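CD160 antigen (Homo sapiens, PDB 6NGG) acts as an immune-cell receptor that engages TNFRSF14 (HVEM) and MHC class I molecules and delivers stimulatory or inhibitory signals that regulate activation and differentiation. Local coordinates at residues 2-7 with 87-92. The protein carries 1 engineered substitution. Sequence-based numbering, arbitrary orientation.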
ATOM      1  N   ILE A   2      -5.242  11.171   7.437  1.00 20.13           N
ATOM      2  CA  ILE A   2      -6.689  11.118   7.528  1.00 22.63           C
ATOM      3  C   ILE A   2      -7.191   9.778   7.130  1.00 20.39           C
ATOM      4  O   ILE A   2      -7.986   9.197   7.829  1.00 17.03           O
ATOM      5  CB  ILE A   2      -7.420  12.102   6.547  1.00 27.06           C
ATOM      6  CG1 ILE A   2      -6.726  13.452   6.452  1.00 31.09           C
ATOM      7  CG2 ILE A   2      -8.897  12.267   6.967  1.00 31.03           C
ATOM      8  CD1 ILE A   2      -6.469  14.144   7.772  1.00 32.72           C
ATOM      9  N   ASN A   3      -6.793   9.309   5.928  1.00 17.63           N
ATOM     10  CA  ASN A   3      -7.366   8.096   5.345  1.00 18.88           C
ATOM     11  C   ASN A   3      -6.372   7.495   4.312  1.00 16.22           C
ATOM     12  O   ASN A   3      -5.518   8.179   3.851  1.00 16.81           O
ATOM     13  CB  ASN A   3      -8.693   8.390   4.633  1.00 19.14           C
ATOM     14  CG  ASN A   3      -8.520   9.267   3.417  1.00 19.35           C
ATOM     15  OD1 ASN A   3      -8.104  10.421   3.535  1.00 21.77           O
ATOM     16  ND2 ASN A   3      -8.860   8.762   2.255  1.00 19.18           N
ATOM     17  N   ILE A   4      -6.540   6.241   3.986  1.00 15.26           N
ATOM     18  CA  ILE A   4      -5.680   5.505   3.024  1.00 16.74           C
ATOM     19  C   ILE A   4      -6.524   5.032   1.885  1.00 16.13           C
ATOM     20  O   ILE A   4      -7.548   4.461   2.150  1.00 14.80           O
ATOM     21  CB  ILE A   4      -5.052   4.243   3.646  1.00 20.50           C
ATOM     22  CG1 ILE A   4      -4.420   4.536   4.970  1.00 24.22           C
ATOM     23  CG2 ILE A   4      -3.986   3.693   2.703  1.00 21.29           C
ATOM     24  CD1 ILE A   4      -3.620   3.347   5.504  1.00 27.96           C
ATOM     25  N   THR A   5      -6.138   5.301   0.630  1.00 14.17           N
ATOM     26  CA  THR A   5      -6.849   4.829  -0.510  1.00 15.36           C
ATOM     27  C   THR A   5      -6.004   3.789  -1.224  1.00 14.06           C
ATOM     28  O   THR A   5      -4.753   3.796  -1.119  1.00 14.62           O
ATOM     29  CB  THR A   5      -7.218   5.961  -1.474  1.00 15.84           C
ATOM     30  OG1 THR A   5      -6.053   6.650  -1.911  1.00 14.18           O
ATOM     31  CG2 THR A   5      -8.134   6.910  -0.791  1.00 15.84           C
ATOM     32  N   SER A   6      -6.673   2.917  -1.936  1.00 13.46           N
ATOM     33  CA  SER A   6      -6.029   1.782  -2.612  1.00 16.24           C
ATOM     34  C   SER A   6      -6.316   1.798  -4.094  1.00 16.80           C
ATOM     35  O   SER A   6      -7.406   2.158  -4.520  1.00 16.89           O
ATOM     36  CB  SER A   6      -6.544   0.506  -2.066  1.00 16.52           C
ATOM     37  OG  SER A   6      -6.165   0.468  -0.733  1.00 20.14           O
ATOM     38  N   SER A   7      -5.309   1.495  -4.880  1.00 16.88           N
ATOM     39  CA  SER A   7      -5.478   1.423  -6.307  1.00 14.95           C
ATOM     40  C   SER A   7      -4.485   0.460  -6.973  1.00 15.42           C
ATOM     41  O   SER A   7      -3.615  -0.153  -6.318  1.00 14.70           O
ATOM     42  CB  SER A   7      -5.353   2.837  -6.895  1.00 15.22           C
ATOM     43  OG  SER A   7      -4.084   3.381  -6.645  1.00 16.82           O
ATOM     44  N   CYS A  87      -3.760  -2.291   2.457  1.00 14.35           N
ATOM     45  CA  CYS A  87      -2.859  -1.149   2.726  1.00 15.47           C
ATOM     46  C   CYS A  87      -3.093  -0.677   4.169  1.00 16.49           C
ATOM     47  O   CYS A  87      -4.251  -0.440   4.574  1.00 16.66           O
ATOM     48  CB  CYS A  87      -3.209   0.032   1.811  1.00 16.45           C
ATOM     49  SG  CYS A  87      -2.916  -0.236   0.023  1.00 21.43           S
ATOM     50  N   CYS A  88      -1.998  -0.430   4.906  1.00 17.20           N
ATOM     51  CA  CYS A  88      -2.073   0.115   6.242  1.00 18.77           C
ATOM     52  C   CYS A  88      -1.025   1.198   6.484  1.00 17.31           C
ATOM     53  O   CYS A  88      -0.038   1.323   5.755  1.00 16.75           O
ATOM     54  CB  CYS A  88      -1.911  -1.058   7.235  1.00 22.01           C
ATOM     55  SG  CYS A  88      -3.362  -2.176   7.152  1.00 30.42           S
ATOM     56  N   ALA A  89      -1.237   1.998   7.510  1.00 15.23           N
ATOM     57  CA  ALA A  89      -0.175   2.916   7.940  1.00 14.24           C
ATOM     58  C   ALA A  89      -0.232   3.144   9.428  1.00 15.06           C
ATOM     59  O   ALA A  89      -1.320   3.063  10.039  1.00 14.00           O
ATOM     60  CB  ALA A  89      -0.212   4.216   7.145  1.00 13.99           C
ATOM     61  N   ARG A  90       0.917   3.473   9.999  1.00 17.01           N
ATOM     62  CA  ARG A  90       1.073   3.605  11.403  1.00 19.13           C
ATOM     63  C   ARG A  90       1.955   4.764  11.774  1.00 18.92           C
ATOM     64  O   ARG A  90       3.070   4.878  11.260  1.00 13.30           O
ATOM     65  CB  ARG A  90       1.646   2.301  12.003  1.00 21.36           C
ATOM     66  CG  ARG A  90       1.650   2.417  13.520  1.00 27.81           C
ATOM     67  CD  ARG A  90       2.267   1.251  14.244  1.00 36.00           C
ATOM     68  NE  ARG A  90       3.669   1.166  13.848  1.00 43.03           N
ATOM     69  CZ  ARG A  90       4.355   0.032  13.749  1.00 42.30           C
ATOM     70  NH1 ARG A  90       3.775  -1.145  14.057  1.00 40.81           N
ATOM     71  NH2 ARG A  90       5.629   0.083  13.343  1.00 38.58           N
ATOM     72  N   SER A  91       1.492   5.634  12.660  1.00 20.47           N
ATOM     73  CA  SER A  91       2.381   6.682  13.163  1.00 25.28           C
ATOM     74  C   SER A  91       3.127   6.221  14.423  1.00 27.23           C
ATOM     75  O   SER A  91       2.498   5.777  15.396  1.00 27.61           O
ATOM     76  CB  SER A  91       1.577   7.926  13.469  1.00 31.47           C
ATOM     77  OG  SER A  91       0.885   7.665  14.666  1.00 39.94           O
ATOM     78  N   GLN A  92       4.439   6.362  14.433  1.00 33.91           N
ATOM     79  CA  GLN A  92       5.257   5.947  15.587  1.00 41.49           C
ATOM     80  C   GLN A  92       4.793   6.619  16.876  1.00 35.44           C
ATOM     81  O   GLN A  92       4.310   5.978  17.784  1.00 35.14           O
ATOM     82  CB  GLN A  92       6.738   6.243  15.322  1.00 52.07           C
ATOM     83  CG  GLN A  92       7.696   5.771  16.420  1.00 61.02           C
ATOM     84  CD  GLN A  92       7.653   4.259  16.654  1.00 64.56           C
ATOM     85  OE1 GLN A  92       7.334   3.486  15.733  1.00 62.89           O
ATOM     86  NE2 GLN A  92       7.983   3.827  17.889  1.00 60.56           N
TER
HETATM   87  O   HOH W   1      -6.196  -1.431   1.252  1.00 13.98           O
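One water sits where strands 3-7 and 87-91 face each other, and two hydrogen bonds hold it, one to each strand. It accepts the backbone N-H of C87, at 2.9 Å from N, and shares a hydrogen bond of 2.7 Å with OG of S6. No direct hydrogen bond joins the two segments; the water bridges them. The S6 hydroxyl is turned anti to its carbonyl carbon (chi1 -64°), which also leaves OG in van der Waals contact with SG of C87, 3.4 Å away.

The strands belong to opposing sheets of the V-type Ig domain: 3-11 is an outermost strand of one sheet, hydrogen-bonded to 14-22, whereas 83-91 lies inside the other. C87 carries the disulfide to C19 that ties the two sheets through the core; S6 OG lies beside its sulfur, while I4 packs on CB of C87.

Between the sheets, I4 has the largest share of the contact, with C87 close behind. With CG2 anti to its backbone N, that methyl rests 3.8 Å from CB of C87. The other branch runs extended (chi2 -172°) and carries CD1 across to the C88-A89 peptide, 3.4 Å from N of A89. The same methyl meets CB of A89 at 3.9 Å; A89 also touches V21 of strand 14-22. C88 points the opposite way, toward F34 and C43.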